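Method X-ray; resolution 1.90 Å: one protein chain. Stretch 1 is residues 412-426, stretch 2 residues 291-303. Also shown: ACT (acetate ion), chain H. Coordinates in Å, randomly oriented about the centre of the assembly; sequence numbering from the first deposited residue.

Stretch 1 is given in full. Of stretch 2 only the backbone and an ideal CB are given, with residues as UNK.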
# COMPACT_ATOMS: atom_id res chain seq x y z
N LEU B 412 -5.05 5.54 18.64
CA LEU B 412 -4.55 5.44 17.26
C LEU B 412 -5.63 5.83 16.24
O LEU B 412 -5.35 5.77 15.02
CB LEU B 412 -4.07 4.00 16.96
CG LEU B 412 -2.98 3.45 17.88
CD1 LEU B 412 -2.68 2.02 17.45
CD2 LEU B 412 -1.73 4.35 17.87
N ASP B 413 -6.84 6.22 16.67
CA ASP B 413 -7.89 6.62 15.68
C ASP B 413 -7.43 7.75 14.81
O ASP B 413 -7.78 7.80 13.60
CB ASP B 413 -9.22 7.02 16.33
CG ASP B 413 -10.00 5.80 16.84
OD1 ASP B 413 -9.88 4.72 16.23
OD2 ASP B 413 -10.77 5.99 17.81
N ASN B 414 -6.60 8.64 15.34
CA ASN B 414 -6.09 9.72 14.49
C ASN B 414 -5.00 9.35 13.47
O ASN B 414 -4.56 10.22 12.71
CB ASN B 414 -5.62 10.91 15.35
CG ASN B 414 -4.35 10.65 16.08
OD1 ASN B 414 -3.86 9.52 16.23
ND2 ASN B 414 -3.82 11.71 16.63
N GLN B 415 -4.59 8.08 13.44
CA GLN B 415 -3.75 7.58 12.38
C GLN B 415 -4.52 7.12 11.10
O GLN B 415 -3.92 6.84 10.13
CB GLN B 415 -2.86 6.43 12.95
CG GLN B 415 -1.99 6.84 14.14
CD GLN B 415 -1.18 8.06 13.86
OE1 GLN B 415 -0.35 8.05 13.00
NE2 GLN B 415 -1.43 9.15 14.60
N ASN B 416 -5.83 7.11 11.15
CA ASN B 416 -6.68 6.73 10.01
C ASN B 416 -6.81 7.94 9.05
O ASN B 416 -7.22 9.02 9.49
CB ASN B 416 -8.05 6.34 10.51
CG ASN B 416 -8.87 5.56 9.49
OD1 ASN B 416 -8.47 5.40 8.32
ND2 ASN B 416 -10.00 5.11 9.91
N CYS B 417 -6.42 7.73 7.80
CA CYS B 417 -6.58 8.74 6.75
C CYS B 417 -7.71 8.41 5.80
O CYS B 417 -7.92 9.11 4.83
CB CYS B 417 -5.26 8.96 6.04
SG CYS B 417 -5.33 10.51 5.08
N GLN B 418 -8.47 7.35 6.07
CA GLN B 418 -9.45 6.89 5.12
C GLN B 418 -10.56 7.95 4.86
O GLN B 418 -11.02 8.05 3.73
CB GLN B 418 -10.06 5.55 5.53
CG GLN B 418 -11.06 4.96 4.53
CD GLN B 418 -10.36 4.48 3.27
OE1 GLN B 418 -9.35 3.77 3.35
NE2 GLN B 418 -10.85 4.87 2.15
N ALA B 419 -10.97 8.73 5.87
CA ALA B 419 -11.98 9.78 5.68
C ALA B 419 -11.53 10.79 4.65
O ALA B 419 -12.34 11.23 3.85
CB ALA B 419 -12.32 10.48 6.99
N THR B 420 -10.24 11.13 4.65
CA THR B 420 -9.70 12.06 3.66
C THR B 420 -9.80 11.51 2.23
O THR B 420 -10.23 12.20 1.30
CB THR B 420 -8.26 12.47 4.00
OG1 THR B 420 -8.28 13.16 5.25
CG2 THR B 420 -7.62 13.35 2.91
N TRP B 421 -9.48 10.24 2.07
CA TRP B 421 -9.59 9.58 0.79
C TRP B 421 -11.10 9.53 0.33
O TRP B 421 -11.40 9.82 -0.84
CB TRP B 421 -9.03 8.10 0.89
CG TRP B 421 -9.01 7.43 -0.42
CD1 TRP B 421 -9.98 6.62 -0.96
CD2 TRP B 421 -8.03 7.60 -1.43
NE1 TRP B 421 -9.66 6.30 -2.22
CE2 TRP B 421 -8.46 6.90 -2.54
CE3 TRP B 421 -6.83 8.36 -1.51
CZ2 TRP B 421 -7.74 6.85 -3.71
CZ3 TRP B 421 -6.08 8.32 -2.70
CH2 TRP B 421 -6.56 7.59 -3.79
N ILE B 422 -11.97 9.18 1.23
CA ILE B 422 -13.43 9.16 0.91
C ILE B 422 -13.90 10.55 0.50
O ILE B 422 -14.57 10.71 -0.53
CB ILE B 422 -14.29 8.67 2.09
CG1 ILE B 422 -14.02 7.19 2.34
CG2 ILE B 422 -15.81 8.86 1.80
CD1 ILE B 422 -14.55 6.68 3.64
N ARG B 423 -13.53 11.52 1.29
CA ARG B 423 -14.01 12.91 1.06
C ARG B 423 -13.50 13.51 -0.24
O ARG B 423 -14.26 14.19 -0.95
CB ARG B 423 -13.61 13.76 2.24
CG ARG B 423 -13.98 15.27 2.12
CD ARG B 423 -13.53 16.03 3.36
NE ARG B 423 -14.25 15.48 4.47
CZ ARG B 423 -13.75 14.97 5.61
NH1 ARG B 423 -12.46 15.00 5.86
NH2 ARG B 423 -14.60 14.45 6.50
N HIS B 424 -12.24 13.29 -0.56
CA HIS B 424 -11.55 14.03 -1.63
C HIS B 424 -11.13 13.22 -2.84
O HIS B 424 -10.86 13.79 -3.92
CB HIS B 424 -10.28 14.70 -1.10
CG HIS B 424 -10.57 15.75 -0.09
ND1 HIS B 424 -11.10 16.97 -0.44
CD2 HIS B 424 -10.38 15.77 1.23
CE1 HIS B 424 -11.26 17.69 0.65
NE2 HIS B 424 -10.84 16.98 1.69
N SER B 425 -11.01 11.91 -2.71
CA SER B 425 -10.45 11.15 -3.78
C SER B 425 -11.44 10.30 -4.46
O SER B 425 -11.16 9.82 -5.53
CB SER B 425 -9.31 10.24 -3.35
OG SER B 425 -8.28 10.98 -2.78
N MET B 426 -12.60 10.07 -3.88
CA MET B 426 -13.56 9.19 -4.51
C MET B 426 -14.66 9.98 -5.23
O MET B 426 -15.37 10.74 -4.60
CB MET B 426 -14.16 8.24 -3.48
CG MET B 426 -13.11 7.24 -2.88
SD MET B 426 -13.77 6.23 -1.55
CE MET B 426 -14.78 5.06 -2.39
N UNK B 291 -4.75 13.60 -10.24
CA UNK B 291 -4.02 13.06 -9.11
C UNK B 291 -4.70 13.33 -7.78
O UNK B 291 -5.54 14.25 -7.61
CB UNK B 291 -2.60 13.64 -9.09
N UNK B 292 -4.30 12.54 -6.78
CA UNK B 292 -4.93 12.64 -5.47
C UNK B 292 -4.33 13.76 -4.65
O UNK B 292 -3.79 13.54 -3.59
CB UNK B 292 -4.80 11.32 -4.71
N UNK B 293 -4.44 15.00 -5.13
CA UNK B 293 -3.70 16.09 -4.53
C UNK B 293 -4.22 16.54 -3.19
O UNK B 293 -3.45 16.84 -2.32
CB UNK B 293 -3.69 17.28 -5.49
N UNK B 294 -5.55 16.55 -3.00
CA UNK B 294 -6.08 16.92 -1.74
C UNK B 294 -5.63 15.95 -0.59
O UNK B 294 -5.30 16.36 0.53
CB UNK B 294 -7.61 16.97 -1.85
N UNK B 295 -5.62 14.68 -0.90
CA UNK B 295 -5.19 13.65 0.05
C UNK B 295 -3.76 13.86 0.51
O UNK B 295 -3.47 13.69 1.70
CB UNK B 295 -5.33 12.26 -0.58
N UNK B 296 -2.86 14.27 -0.37
CA UNK B 296 -1.49 14.64 0.01
C UNK B 296 -1.38 15.94 0.87
O UNK B 296 -0.44 16.12 1.62
CB UNK B 296 -0.66 14.81 -1.26
N UNK B 297 -2.36 16.82 0.79
CA UNK B 297 -2.25 18.16 1.36
C UNK B 297 -3.17 18.41 2.53
O UNK B 297 -3.19 19.51 3.05
CB UNK B 297 -2.53 19.20 0.28
N UNK B 298 -3.87 17.38 3.02
CA UNK B 298 -4.81 17.54 4.09
C UNK B 298 -4.11 17.72 5.41
O UNK B 298 -3.52 16.77 5.98
CB UNK B 298 -5.76 16.34 4.15
N UNK B 299 -4.23 18.93 5.96
CA UNK B 299 -3.52 19.29 7.17
C UNK B 299 -4.44 19.34 8.35
O UNK B 299 -4.02 19.67 9.48
CB UNK B 299 -2.81 20.64 7.00
N UNK B 300 -5.69 18.96 8.17
CA UNK B 300 -6.68 19.22 9.20
C UNK B 300 -6.79 18.27 10.39
O UNK B 300 -7.29 18.68 11.46
CB UNK B 300 -8.05 19.26 8.52
N UNK B 301 -6.43 16.98 10.20
CA UNK B 301 -6.52 16.06 11.27
C UNK B 301 -5.24 15.99 12.06
O UNK B 301 -5.32 15.91 13.28
CB UNK B 301 -6.90 14.68 10.74
N UNK B 302 -4.10 15.98 11.39
CA UNK B 302 -2.75 15.93 11.99
C UNK B 302 -1.87 17.05 11.44
O UNK B 302 -0.91 16.82 10.70
CB UNK B 302 -2.09 14.57 11.73
N UNK B 303 -2.15 18.31 11.87
CA UNK B 303 -1.44 19.45 11.34
C UNK B 303 0.06 19.41 11.66
O UNK B 303 0.87 19.96 10.88
CB UNK B 303 -2.06 20.74 11.89
C ACT H . 3.07 24.08 1.96
O ACT H . 2.18 24.17 2.86
OXT ACT H . 3.04 23.28 0.99
CH3 ACT H . 4.28 25.01 2.05

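Position 291 lies beyond the reach of stretch 1, and its phi/psi of -66/161 is open to almost any residue, so the contact selects nothing; it is Gly291.

Position 292 comes right before a helix, and its CB points toward stretch 1, with the ideal CB 3.8 Å from Trp421 CZ3 and 4.0 Å from Ser425 OG. With neighbours so near, a small side chain fits most simply: alanine, or perhaps serine. Ala292 is found, its CB lying 3.8 Å from Trp421 CZ3 in an apolar contact.

At 293 the CB points away, and stretch 1 places no demand on it; the residue is Phe293.

Position 294 is helical and faces stretch 1 squarely, its ideal CB 3.6 Å from His424 CB. Alanine or another small residue suits so close an approach of the two backbones; the CA atoms of 294 and His424 are 6.2 Å apart. Ala294 packs its methyl CB 3.6 Å from His424 CB.

Position 295 points sideways, so a long side chain can run along stretch 1. The ideal CB is 4.3 Å from both Trp421 CE3 and Thr420 CG2, and the sulfur of Cys417 lies further along. A large apolar or aromatic group would suit. Trp295, with chi1 t, offers one face of its indole to the edge of Trp421: Trp421 CE3 is 3.6 Å from Trp295 CD2, and the planes meet at 82°, an edge-to-face pair. Thr420 CG2 sits at the edge of the Trp295 ring, while Cys417 SG approaches obliquely, 3.8 Å from Trp295 CD1. A water joins Trp295 N (3.1 Å) to Ser425 OG (2.9 Å).

Positions 296 and 297 do not touch stretch 1, which leaves their identities open. They are Leu296 and Lys297; the latter reaches an acetate ion, with Lys297 NZ 2.9 Å from ACT OXT.

At 298 the helical path has given way to phi/psi -75/112, and the CB points toward Thr420, whose hydroxyl invites a polar partner; Asp, Asn or Ser could answer. Asp298 accepts a hydrogen bond from Thr420, Thr420 OG1 to Asp298 OD2 2.7 Å. A water donates to Asp298 OD2 (2.8 Å) and also binds Arg423 NH1 and His424 NE2. Asp298 OD1 turns back to its own stretch, accepting from the backbone N of position 300 (3.0 Å).

Position 299 is out of reach, and is Asn299. Position 300 points toward stretch 1 without touching it; Ser300 donates to Asp298 OD1 through its backbone N and, at 2.7 Å, through its OG.

At 301 the CB points toward stretch 1 but is 5.4 Å from Asn414 O, so a long side chain bearing a donor is favoured: Gln, Lys or Arg. Gln301, extended at chi1 and chi2, places NE2 2.9 Å from both Asn414 O and Asn416 O, its amide donating to two carbonyls.

The ideal CB of 302 points toward stretch 1 and lies 5.1 Å from Asn414 O, where a side chain carrying a donor, such as Asn, Gln or His, could meet the carbonyl. Asn302 ND2 donates to Asn414 O at 2.9 Å, nearly linearly (169°).

Position 303 begins a helix out of reach; Pro303 suits its first turn, where no amide donor is required.

Stretch 2 (291-303) GAFAWLKDNSQNP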
# COMPACT_ATOMS: atom_id res chain seq x y z
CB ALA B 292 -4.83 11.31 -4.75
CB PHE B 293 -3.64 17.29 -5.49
CG PHE B 293 -3.10 16.93 -6.83
CD1 PHE B 293 -1.83 16.40 -6.97
CD2 PHE B 293 -3.85 17.14 -7.97
CE1 PHE B 293 -1.32 16.05 -8.22
CE2 PHE B 293 -3.33 16.81 -9.22
CZ PHE B 293 -2.07 16.24 -9.34
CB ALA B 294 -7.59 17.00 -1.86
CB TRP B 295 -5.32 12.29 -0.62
CG TRP B 295 -4.99 11.06 0.13
CD1 TRP B 295 -5.59 10.60 1.25
CD2 TRP B 295 -4.00 10.09 -0.21
NE1 TRP B 295 -5.04 9.41 1.63
CE2 TRP B 295 -4.08 9.05 0.74
CE3 TRP B 295 -3.06 10.00 -1.19
CZ2 TRP B 295 -3.24 7.96 0.72
CZ3 TRP B 295 -2.24 8.88 -1.24
CH2 TRP B 295 -2.34 7.88 -0.28
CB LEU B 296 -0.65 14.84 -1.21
CG LEU B 296 -0.60 13.68 -2.20
CD1 LEU B 296 0.21 14.03 -3.41
CD2 LEU B 296 0.01 12.46 -1.48
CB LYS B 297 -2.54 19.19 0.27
CG LYS B 297 -1.66 19.13 -0.93
CD LYS B 297 -0.20 19.36 -0.66
CE LYS B 297 0.06 20.65 0.11
NZ LYS B 297 1.55 20.93 0.30
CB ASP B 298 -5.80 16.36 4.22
CG ASP B 298 -7.00 16.69 5.10
OD1 ASP B 298 -6.98 17.74 5.79
OD2 ASP B 298 -7.93 15.85 5.23
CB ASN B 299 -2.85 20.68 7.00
CG ASN B 299 -3.84 21.76 6.61
OD1 ASN B 299 -4.63 21.59 5.70
ND2 ASN B 299 -3.77 22.89 7.27
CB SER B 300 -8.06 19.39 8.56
OG SER B 300 -8.53 18.23 7.90
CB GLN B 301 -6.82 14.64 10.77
CG GLN B 301 -7.08 13.64 11.86
CD GLN B 301 -7.63 12.33 11.29
OE1 GLN B 301 -8.77 12.27 10.82
NE2 GLN B 301 -6.83 11.28 11.32
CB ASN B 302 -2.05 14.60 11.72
CG ASN B 302 -2.69 13.49 12.44
OD1 ASN B 302 -2.86 13.54 13.65
ND2 ASN B 302 -3.17 12.54 11.72
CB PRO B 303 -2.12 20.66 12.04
CG PRO B 303 -2.93 20.10 13.14
CD PRO B 303 -3.30 18.71 12.70
O HOH W 1 -7.35 13.65 -3.31
O HOH W 2 -10.47 16.73 4.55
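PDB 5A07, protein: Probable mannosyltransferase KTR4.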